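Local coordinates for protein glycoside hydrolase family 81 (Clostridium thermocellum, PDB 6FOP) that probably hydrolyses beta-1,3-glucans such as laminarin, as a family 81 glycoside hydrolase of the cellulosome, at residues 135-140 with 222-227; 61-66 with 85-90; 261-266 with 289-294; 52-57 with 485-490. All coordinates share one frame; numbering follows the deposited sequence. Where two conformers were deposited one is given.

Interaction 1 of 4, residues 135-140 with 222-227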
# COMPACT_ATOMS: atom_id res chain seq x y z
N TYR A 135 -6.75 10.50 -21.73
CA TYR A 135 -7.27 11.77 -22.24
C TYR A 135 -6.11 12.72 -22.57
O TYR A 135 -5.13 12.78 -21.83
CB TYR A 135 -8.16 12.43 -21.20
CG TYR A 135 -9.23 11.53 -20.58
CD1 TYR A 135 -10.39 11.22 -21.24
CD2 TYR A 135 -9.03 10.97 -19.33
CE1 TYR A 135 -11.35 10.42 -20.69
CE2 TYR A 135 -9.98 10.15 -18.76
CZ TYR A 135 -11.14 9.85 -19.42
OH TYR A 135 -12.09 9.04 -18.83
N PHE A 136 -6.25 13.46 -23.68
CA PHE A 136 -5.17 14.29 -24.18
C PHE A 136 -5.68 15.66 -24.62
O PHE A 136 -6.79 15.77 -25.16
CB PHE A 136 -4.48 13.62 -25.37
CG PHE A 136 -3.97 12.21 -25.09
CD1 PHE A 136 -4.79 11.12 -25.28
CD2 PHE A 136 -2.68 12.02 -24.63
CE1 PHE A 136 -4.34 9.83 -24.99
CE2 PHE A 136 -2.23 10.74 -24.33
CZ PHE A 136 -3.06 9.65 -24.53
N VAL A 137 -4.82 16.67 -24.43
CA VAL A 137 -5.06 18.00 -25.00
C VAL A 137 -3.78 18.38 -25.74
O VAL A 137 -2.68 18.26 -25.20
CB VAL A 137 -5.41 19.03 -23.92
CG1 VAL A 137 -5.42 20.45 -24.51
CG2 VAL A 137 -6.77 18.71 -23.34
N PHE A 138 -3.95 18.83 -26.98
CA PHE A 138 -2.86 19.23 -27.87
C PHE A 138 -2.78 20.75 -28.03
O PHE A 138 -3.81 21.44 -28.02
CB PHE A 138 -3.07 18.58 -29.25
CG PHE A 138 -2.70 17.15 -29.28
CD1 PHE A 138 -3.48 16.18 -28.65
CD2 PHE A 138 -1.55 16.75 -29.91
CE1 PHE A 138 -3.07 14.86 -28.63
CE2 PHE A 138 -1.15 15.43 -29.91
CZ PHE A 138 -1.92 14.49 -29.29
N THR A 139 -1.56 21.26 -28.19
CA THR A 139 -1.37 22.59 -28.73
C THR A 139 -0.32 22.51 -29.86
O THR A 139 0.54 21.64 -29.89
CB THR A 139 -0.86 23.60 -27.69
OG1 THR A 139 0.53 23.33 -27.38
CG2 THR A 139 -1.74 23.62 -26.46
N GLY A 140 -0.49 23.38 -30.85
CA GLY A 140 0.52 23.57 -31.87
C GLY A 140 0.52 22.55 -32.98
O GLY A 140 1.40 22.59 -33.83
N TYR A 222 -15.71 11.79 -24.14
CA TYR A 222 -15.49 13.21 -24.03
C TYR A 222 -15.70 13.75 -22.63
O TYR A 222 -15.72 14.96 -22.45
CB TYR A 222 -16.28 13.98 -25.13
CG TYR A 222 -16.02 13.38 -26.50
CD1 TYR A 222 -14.80 13.57 -27.12
CD2 TYR A 222 -16.93 12.54 -27.10
CE1 TYR A 222 -14.51 12.98 -28.35
CE2 TYR A 222 -16.66 11.94 -28.34
CZ TYR A 222 -15.46 12.19 -28.97
OH TYR A 222 -15.20 11.59 -30.19
N CYS A 223 -15.85 12.85 -21.66
CA CYS A 223 -15.97 13.22 -20.25
C CYS A 223 -14.58 13.03 -19.65
O CYS A 223 -14.23 11.97 -19.15
CB CYS A 223 -17.03 12.36 -19.57
SG CYS A 223 -18.70 12.73 -20.14
N PHE A 224 -13.75 14.05 -19.77
CA PHE A 224 -12.35 13.95 -19.37
C PHE A 224 -12.25 14.01 -17.85
O PHE A 224 -12.79 14.91 -17.22
CB PHE A 224 -11.54 15.09 -19.98
CG PHE A 224 -11.17 14.90 -21.44
CD1 PHE A 224 -11.93 14.13 -22.31
CD2 PHE A 224 -10.03 15.53 -21.93
CE1 PHE A 224 -11.54 13.97 -23.64
CE2 PHE A 224 -9.65 15.37 -23.24
CZ PHE A 224 -10.40 14.59 -24.08
N VAL A 225 -11.54 13.04 -17.26
CA VAL A 225 -11.34 13.03 -15.81
C VAL A 225 -10.33 14.10 -15.45
O VAL A 225 -9.22 14.09 -15.94
CB VAL A 225 -10.91 11.65 -15.30
CG1 VAL A 225 -10.59 11.74 -13.81
CG2 VAL A 225 -12.02 10.66 -15.53
N THR A 226 -10.75 15.04 -14.59
CA THR A 226 -9.91 16.16 -14.17
C THR A 226 -9.52 16.14 -12.70
O THR A 226 -8.67 16.93 -12.29
CB THR A 226 -10.60 17.50 -14.50
OG1 THR A 226 -11.93 17.49 -13.96
CG2 THR A 226 -10.69 17.66 -16.01
N ASP A 227 -10.09 15.21 -11.93
CA ASP A 227 -9.67 15.03 -10.52
C ASP A 227 -10.15 13.65 -10.08
O ASP A 227 -11.14 13.14 -10.59
CB ASP A 227 -10.22 16.14 -9.61
CG ASP A 227 -9.46 16.28 -8.29
OD1 ASP A 227 -8.37 15.74 -8.13
OD2 ASP A 227 -9.99 16.98 -7.41
O HOH W 1 -14.69 9.33 -19.58
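Y135 and F224 form the heart of this contact, where two strands cross almost perpendicularly, at 92°, with no direct hydrogen bond between them. The aromatic part is reciprocal. CB of Y135 sits over the F224 ring, 3.8 Å from its centroid, while CA of F224 lies over the Y135 ring, 4.0 Å from that centroid; each makes a CH-pi contact. The rings themselves meet obliquely, planes 40° apart, with CD1 of Y135 3.5 Å from CD1 of F224, and the two side chains run alongside in opposite senses. A further apolar contact sets CG2 of V225 3.9 Å from CE2 of Y135. At the edge of the F224 ring, near its plane, O of F136 lies 3.5 Å from CE2 of F224. The polar part is one water, which accepts from OH of Y135 at 2.7 Å and donates to O of C223; a tyrosine suits the place because its ring packs while its hydroxyl remains bonded. Strand 133-139 belongs to an eight-stranded antiparallel sheet, whose strand 200-206 also touches F224 through Y200 and S202; strand 223-235 belongs to a three-stranded sheet with 240-251, where V225 leans on V249, and 295-301.

Interaction 2 of 4, residues 61-66 with 85-90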
# COMPACT_ATOMS: atom_id res chain seq x y z
N LYS A 61 4.19 4.76 -21.49
CA LYS A 61 5.57 5.17 -21.26
C LYS A 61 5.85 6.43 -22.04
O LYS A 61 5.58 6.49 -23.24
CB LYS A 61 6.56 4.07 -21.66
CG LYS A 61 7.99 4.39 -21.20
CD LYS A 61 9.01 3.33 -21.57
CE LYS A 61 9.36 3.42 -23.03
NZ LYS A 61 10.35 2.36 -23.38
N PHE A 62 6.42 7.43 -21.37
CA PHE A 62 6.82 8.67 -22.05
C PHE A 62 8.18 8.47 -22.69
O PHE A 62 9.02 7.75 -22.16
CB PHE A 62 6.86 9.84 -21.05
CG PHE A 62 5.49 10.22 -20.54
CD1 PHE A 62 4.93 9.56 -19.45
CD2 PHE A 62 4.77 11.25 -21.16
CE1 PHE A 62 3.67 9.90 -19.01
CE2 PHE A 62 3.50 11.58 -20.71
CZ PHE A 62 2.96 10.91 -19.62
N LYS A 63 8.36 9.06 -23.87
CA LYS A 63 9.63 9.05 -24.62
C LYS A 63 9.68 10.29 -25.49
O LYS A 63 8.72 11.05 -25.53
CB LYS A 63 9.77 7.76 -25.44
CG LYS A 63 8.68 7.55 -26.47
CD LYS A 63 8.85 6.22 -27.19
CE LYS A 63 7.82 6.05 -28.30
NZ LYS A 63 7.90 4.68 -28.88
N ALA A 64 10.81 10.53 -26.14
CA ALA A 64 10.96 11.74 -26.93
C ALA A 64 9.81 11.99 -27.92
O ALA A 64 9.35 13.13 -28.06
CB ALA A 64 12.32 11.75 -27.62
N GLU A 65 9.31 10.94 -28.57
CA GLU A 65 8.26 11.07 -29.59
C GLU A 65 6.89 11.41 -28.98
O GLU A 65 6.05 12.04 -29.62
CB GLU A 65 8.13 9.74 -30.39
CG GLU A 65 7.03 9.75 -31.45
CD GLU A 65 6.84 8.42 -32.15
OE1 GLU A 65 7.52 7.43 -31.79
OE2 GLU A 65 5.98 8.38 -33.05
N GLY A 66 6.63 10.94 -27.77
CA GLY A 66 5.29 11.09 -27.21
C GLY A 66 5.01 10.06 -26.13
O GLY A 66 5.91 9.70 -25.35
N HIS A 85 4.51 -3.75 -19.81
CA HIS A 85 4.15 -2.69 -20.75
C HIS A 85 4.72 -3.00 -22.13
O HIS A 85 5.89 -3.38 -22.26
CB HIS A 85 4.67 -1.33 -20.28
CG HIS A 85 4.57 -0.27 -21.33
ND1 HIS A 85 3.38 0.30 -21.72
CD2 HIS A 85 5.53 0.25 -22.13
CE1 HIS A 85 3.61 1.13 -22.72
NE2 HIS A 85 4.91 1.15 -22.97
N LYS A 86 3.89 -2.83 -23.16
CA LYS A 86 4.33 -2.83 -24.55
C LYS A 86 3.63 -1.68 -25.27
O LYS A 86 2.56 -1.24 -24.89
CB LYS A 86 4.06 -4.19 -25.24
CG LYS A 86 2.61 -4.62 -25.16
CD LYS A 86 2.13 -5.47 -26.29
CE LYS A 86 0.82 -6.11 -25.95
NZ LYS A 86 -0.37 -5.35 -26.35
N ASN A 87 4.28 -1.21 -26.33
CA ASN A 87 3.76 -0.14 -27.20
C ASN A 87 2.78 -0.70 -28.22
O ASN A 87 3.20 -1.36 -29.19
CB ASN A 87 4.96 0.52 -27.88
CG ASN A 87 4.59 1.65 -28.81
OD1 ASN A 87 3.82 2.52 -28.48
ND2 ASN A 87 5.22 1.66 -29.98
N ASP A 88 1.49 -0.46 -28.03
CA ASP A 88 0.52 -0.76 -29.09
C ASP A 88 0.48 0.43 -30.04
O ASP A 88 0.46 0.24 -31.27
CB ASP A 88 -0.87 -1.08 -28.50
CG ASP A 88 -0.92 -2.42 -27.77
OD1 ASP A 88 -0.15 -3.35 -28.12
OD2 ASP A 88 -1.75 -2.54 -26.80
N PHE A 89 0.46 1.65 -29.52
CA PHE A 89 0.65 2.84 -30.35
C PHE A 89 1.24 3.95 -29.51
O PHE A 89 1.02 4.01 -28.28
CB PHE A 89 -0.64 3.31 -31.04
CG PHE A 89 -1.77 3.56 -30.10
CD1 PHE A 89 -1.94 4.83 -29.54
CD2 PHE A 89 -2.69 2.58 -29.82
CE1 PHE A 89 -3.00 5.09 -28.69
CE2 PHE A 89 -3.74 2.82 -28.95
CZ PHE A 89 -3.91 4.09 -28.41
N THR A 90 1.96 4.86 -30.17
CA THR A 90 2.48 6.03 -29.51
C THR A 90 1.65 7.24 -29.94
O THR A 90 1.44 7.48 -31.14
CB THR A 90 3.99 6.21 -29.84
OG1 THR A 90 4.73 5.14 -29.24
CG2 THR A 90 4.50 7.50 -29.33
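K63 and T90 reach toward each other tip to tip, and E68 of the intervening strand 66-70 gives K63 its salt bridge and touches T90. CG of K63 takes the crowded position between backbone N and carbonyl carbon (chi1 60°), and beyond it the chain is fully extended. NZ makes only a weak hydrogen bond to OG1 of T90, at 3.2 Å; its strong partner is the E68 carboxylate. T90 offers different chemistry on its two branches: OG1 faces the ammonium, while CG2, anti to the backbone N, packs 3.8 Å from CE of K63 and 3.8 Å from CD of E65. A threonine suits this site, its methyl against the aliphatic CE and the glutamate's carboxylate end, its hydroxyl toward the ammonium. At the far end, CB of K61 meets the H85 ring obliquely, 3.6 Å from NE2 of H85; the lysine bends at chi3, which turns CE aside, and its ammonium makes no contact with H85. H85 is held at both nitrogens: ND1 bonds to the hydroxyl of T59, NE2 to OE1 of E68. The hairpin turn is closed by K63 N to G66 O (2.9 Å) and G66 N to K63 O (3.1 Å), and G66 adopts phi 157° and psi -142°, angles that suit glycine. In the seven-stranded antiparallel sheet, 66-70 lies between 59-63 and 89-93, and D88 and F89 form a classic beta bulge against V69. E68 collects K63 and H85 on its two oxygens; its negative charge would favour a proton on NE2 of H85 and a charged lysine, so E68 probably does much to hold the two sides together.

Interaction 3 of 4, residues 261-266 with 289-294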
# COMPACT_ATOMS: atom_id res chain seq x y z
N LEU A 261 -15.62 3.25 -14.98
CA LEU A 261 -14.57 2.95 -13.97
C LEU A 261 -14.33 1.44 -13.97
O LEU A 261 -15.28 0.66 -14.03
CB LEU A 261 -14.95 3.46 -12.59
CG LEU A 261 -15.17 4.96 -12.47
CD1 LEU A 261 -15.69 5.27 -11.07
CD2 LEU A 261 -13.86 5.70 -12.73
N ALA A 262 -13.06 1.08 -13.94
CA ALA A 262 -12.62 -0.31 -13.87
C ALA A 262 -12.19 -0.54 -12.41
O ALA A 262 -11.38 0.19 -11.88
CB ALA A 262 -11.47 -0.56 -14.84
N LEU A 263 -12.66 -1.66 -11.86
CA LEU A 263 -12.44 -2.02 -10.46
C LEU A 263 -11.62 -3.28 -10.36
O LEU A 263 -11.87 -4.23 -11.08
CB LEU A 263 -13.78 -2.26 -9.75
CG LEU A 263 -14.51 -1.05 -9.20
CD1 LEU A 263 -14.89 -0.04 -10.27
CD2 LEU A 263 -15.77 -1.50 -8.45
N TYR A 264 -10.64 -3.26 -9.46
CA TYR A 264 -9.87 -4.45 -9.15
C TYR A 264 -10.69 -5.43 -8.30
O TYR A 264 -11.65 -5.02 -7.62
CB TYR A 264 -8.66 -4.06 -8.36
CG TYR A 264 -7.59 -3.25 -9.04
CD1 TYR A 264 -6.84 -3.77 -10.09
CD2 TYR A 264 -7.30 -1.94 -8.63
CE1 TYR A 264 -5.79 -3.05 -10.65
CE2 TYR A 264 -6.23 -1.23 -9.16
CZ TYR A 264 -5.49 -1.77 -10.18
OH TYR A 264 -4.42 -1.04 -10.64
N PRO A 265 -10.29 -6.71 -8.26
CA PRO A 265 -11.00 -7.66 -7.40
C PRO A 265 -11.16 -7.25 -5.94
O PRO A 265 -12.24 -7.48 -5.37
CB PRO A 265 -10.13 -8.92 -7.52
CG PRO A 265 -9.60 -8.83 -8.92
CD PRO A 265 -9.29 -7.38 -9.11
N HIS A 266 -10.15 -6.65 -5.32
CA HIS A 266 -10.35 -6.25 -3.92
C HIS A 266 -11.44 -5.19 -3.74
O HIS A 266 -11.91 -4.98 -2.61
CB HIS A 266 -9.04 -5.79 -3.26
CG HIS A 266 -8.62 -4.42 -3.66
ND1 HIS A 266 -7.97 -4.18 -4.85
CD2 HIS A 266 -8.78 -3.22 -3.06
CE1 HIS A 266 -7.77 -2.89 -4.98
NE2 HIS A 266 -8.24 -2.28 -3.90
N LYS A 289 -13.62 -5.59 -13.27
CA LYS A 289 -14.99 -5.32 -13.67
C LYS A 289 -15.13 -3.84 -13.99
O LYS A 289 -14.23 -3.04 -13.73
CB LYS A 289 -15.99 -5.77 -12.60
CG LYS A 289 -15.99 -7.28 -12.39
CD LYS A 289 -17.14 -7.69 -11.46
CE LYS A 289 -17.14 -9.18 -11.24
NZ LYS A 289 -18.27 -9.56 -10.34
N THR A 290 -16.26 -3.49 -14.59
CA THR A 290 -16.53 -2.10 -14.91
C THR A 290 -17.88 -1.67 -14.38
O THR A 290 -18.82 -2.46 -14.27
CB THR A 290 -16.45 -1.83 -16.42
OG1 THR A 290 -17.38 -2.64 -17.14
CG2 THR A 290 -15.04 -2.01 -16.94
N ILE A 291 -17.99 -0.36 -14.11
CA ILE A 291 -19.26 0.26 -13.73
C ILE A 291 -19.39 1.57 -14.49
O ILE A 291 -18.37 2.12 -14.95
CB ILE A 291 -19.37 0.54 -12.21
CG1 ILE A 291 -18.27 1.51 -11.75
CG2 ILE A 291 -19.29 -0.79 -11.46
CD1 ILE A 291 -18.41 1.93 -10.33
N GLN A 292 -20.61 2.02 -14.64
CA GLN A 292 -20.87 3.37 -15.13
C GLN A 292 -21.07 4.27 -13.94
O GLN A 292 -21.95 4.01 -13.11
CB GLN A 292 -22.13 3.40 -15.99
CG GLN A 292 -22.67 4.80 -16.33
CD GLN A 292 -21.68 5.70 -16.97
OE1 GLN A 292 -21.53 6.86 -16.56
NE2 GLN A 292 -21.04 5.21 -18.03
N GLY A 293 -20.33 5.36 -13.92
CA GLY A 293 -20.55 6.39 -12.92
C GLY A 293 -19.29 7.12 -12.61
O GLY A 293 -18.18 6.70 -13.00
N THR A 294 -19.46 8.20 -11.86
CA THR A 294 -18.33 8.97 -11.42
C THR A 294 -17.93 8.66 -9.97
O THR A 294 -16.97 9.23 -9.49
CB THR A 294 -18.61 10.47 -11.57
OG1 THR A 294 -19.83 10.79 -10.90
CG2 THR A 294 -18.67 10.82 -13.05
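Residues 261-263 and 289-291 pair as neighbouring antiparallel strands, L261 facing I291, A262 facing T290 and L263 facing K289, in a small three-stranded sheet where strand 260-263 is at one edge and 286-292 in the middle. The two hydrogen-bonded pairs lie on either side of the non-hydrogen-bonded A262-T290 pair. L261 and I291 exchange both of their bonds: L261 N to I291 O at 3.0 Å and I291 N to L261 O at 2.9 Å. At the next hydrogen-bonded pair, L263 N reaches K289 O at 2.8 Å, but the return bond from K289 N to L263 O is weak. The non-hydrogen-bonded pair adds CA-H...O contacts, such as T290 CA to L261 O at 3.2 Å. One face carries L261, L263 and I291, branched apolar chains that fit a buried surface. CG1 of I291, placed between backbone N and carbonyl carbon (chi1 61°), lies 3.9 Å from CB of L261 and 4.0 Å from CD1 of L263, whose side chain crosses that of I291 at about a right angle. K289 shares the face, but its ammonium reaches W268 in a cation-pi contact. On the other face T290 gives its hydroxyl to the carbonyl of Y279, and A262 touches M288. F296 of strand 295-301 packs against all three apolar residues, while beyond L263 the chain passes through Y264, the N-cap residue, into helix 265-268.

Interaction 4 of 4, residues 52-57 with 485-490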
# COMPACT_ATOMS: atom_id res chain seq x y z
N PRO A 52 7.96 2.62 -17.58
CA PRO A 52 6.56 2.24 -17.81
C PRO A 52 5.65 2.54 -16.64
O PRO A 52 6.02 2.34 -15.47
CB PRO A 52 6.66 0.73 -18.12
CG PRO A 52 8.03 0.57 -18.69
CD PRO A 52 8.87 1.47 -17.82
N ILE A 53 4.43 2.97 -16.98
CA ILE A 53 3.45 3.50 -16.04
C ILE A 53 2.29 2.50 -16.00
O ILE A 53 1.56 2.36 -16.97
CB ILE A 53 2.92 4.87 -16.51
CG1 ILE A 53 4.06 5.85 -16.81
CG2 ILE A 53 1.92 5.44 -15.50
CD1 ILE A 53 4.88 6.25 -15.62
N TYR A 54 2.15 1.79 -14.86
CA TYR A 54 1.19 0.71 -14.77
C TYR A 54 -0.09 1.20 -14.12
O TYR A 54 -0.26 1.14 -12.91
CB TYR A 54 1.79 -0.51 -14.04
CG TYR A 54 2.88 -1.20 -14.87
CD1 TYR A 54 4.21 -0.80 -14.76
CD2 TYR A 54 2.58 -2.18 -15.80
CE1 TYR A 54 5.21 -1.38 -15.54
CE2 TYR A 54 3.57 -2.75 -16.58
CZ TYR A 54 4.88 -2.36 -16.43
OH TYR A 54 5.82 -2.96 -17.24
N ALA A 55 -0.97 1.77 -14.95
CA ALA A 55 -2.23 2.30 -14.50
C ALA A 55 -3.29 1.24 -14.30
O ALA A 55 -3.86 1.15 -13.19
CB ALA A 55 -2.72 3.38 -15.48
N HIS A 56 -3.49 0.41 -15.32
CA HIS A 56 -4.42 -0.73 -15.36
C HIS A 56 -5.87 -0.28 -15.61
O HIS A 56 -6.43 0.48 -14.82
CB HIS A 56 -4.40 -1.60 -14.09
CG HIS A 56 -3.06 -2.13 -13.68
ND1 HIS A 56 -2.68 -2.17 -12.35
CD2 HIS A 56 -2.02 -2.66 -14.37
CE1 HIS A 56 -1.47 -2.68 -12.24
NE2 HIS A 56 -1.05 -3.02 -13.45
N PRO A 57 -6.50 -0.75 -16.69
CA PRO A 57 -6.00 -1.79 -17.61
C PRO A 57 -4.89 -1.34 -18.57
O PRO A 57 -4.26 -2.18 -19.20
CB PRO A 57 -7.27 -2.24 -18.34
CG PRO A 57 -8.10 -0.98 -18.33
CD PRO A 57 -7.92 -0.44 -16.94
N PHE A 485 11.84 1.16 -12.81
CA PHE A 485 12.02 -0.23 -13.24
C PHE A 485 11.09 -0.50 -14.42
O PHE A 485 10.01 0.09 -14.50
CB PHE A 485 11.65 -1.19 -12.10
CG PHE A 485 12.43 -1.00 -10.86
CD1 PHE A 485 13.64 -1.65 -10.71
CD2 PHE A 485 11.93 -0.23 -9.81
CE1 PHE A 485 14.36 -1.49 -9.54
CE2 PHE A 485 12.65 -0.09 -8.62
CZ PHE A 485 13.86 -0.71 -8.50
N ALA A 486 11.50 -1.39 -15.32
CA ALA A 486 10.62 -1.81 -16.40
C ALA A 486 9.27 -2.29 -15.90
O ALA A 486 8.26 -2.08 -16.57
CB ALA A 486 11.27 -2.91 -17.23
N ASP A 487 9.26 -2.97 -14.75
CA ASP A 487 8.03 -3.51 -14.17
C ASP A 487 7.31 -2.59 -13.20
O ASP A 487 6.34 -3.01 -12.54
CB ASP A 487 8.33 -4.86 -13.51
CG ASP A 487 8.66 -5.92 -14.54
OD1 ASP A 487 8.08 -5.88 -15.66
OD2 ASP A 487 9.50 -6.76 -14.27
N GLY A 488 7.74 -1.34 -13.16
CA GLY A 488 7.06 -0.33 -12.37
C GLY A 488 7.47 -0.31 -10.91
O GLY A 488 8.64 -0.55 -10.58
N ASN A 489 6.53 0.07 -10.06
CA ASN A 489 6.78 0.06 -8.61
C ASN A 489 6.64 -1.37 -8.10
O ASN A 489 6.21 -2.25 -8.83
CB ASN A 489 5.90 1.09 -7.90
CG ASN A 489 6.59 1.72 -6.70
OD1 ASN A 489 7.19 1.02 -5.88
ND2 ASN A 489 6.53 3.03 -6.58
N ASN A 490 7.04 -1.58 -6.84
CA ASN A 490 6.99 -2.89 -6.22
C ASN A 490 6.68 -2.75 -4.75
O ASN A 490 6.95 -1.74 -4.14
CB ASN A 490 8.30 -3.67 -6.39
CG ASN A 490 9.40 -3.12 -5.53
OD1 ASN A 490 9.51 -3.50 -4.34
ND2 ASN A 490 10.23 -2.25 -6.09
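P52 and Y54, next to and on the short strand 53-54 at the edge of the seven-stranded sheet, face a type I beta turn running from F485 to G488, closed by G488 N to F485 O at 3.0 Å. The nearest CA atoms, those of P52 and A486, are 5.9 Å apart, and no strand pairing links the segments. G488 has phi 83°, a positive value that suits glycine, and its CA comes 3.7 Å from CD1 of Y54. The grip is a side-chain bond: OH of Y54 donates to O of A486 at 2.7 Å, with the carbonyl oxygen at the edge of the ring, in its plane, and a C=O...donor angle of 146°. CE1 of the Y54 ring passes 3.4 Å from C of D487. P52, a rigid ring, adds CG 3.4 Å from the same A486 O. The tyrosine hydroxyl is used twice, since it also accepts from the backbone N of H85. D487 pairs backbone with G558, and its side chain touches W556. The arrangement is consistent with a junction between a turn of the region matching the family 81 C-terminal domain, of the 6-hairpin clan, and the N-terminal beta-rich part.

In the fold
Interaction 4 spans the longest sequence gap, 427 residues, and the other three are nested inside its loop, in the order 2, 1, 3 along the chain. Interaction 2 is its closest neighbour, with centres 13 Å apart: both use the seven-stranded sheet, in which strands 53-54 and 59-63 are adjacent, and H85 N meets Y54 OH. Interaction 3, about 19 Å from interaction 4 between centres, touches it through Y264 OH and H56 ND1. Interaction 1 lies about 18 Å from interaction 2 and 21 Å from interaction 3, centre to centre, touching neither. Thus interactions 1 to 3 organise the beta-rich N-terminal part, and interaction 4 brings it against the C-terminal family 81 region, consistent with a junction between them.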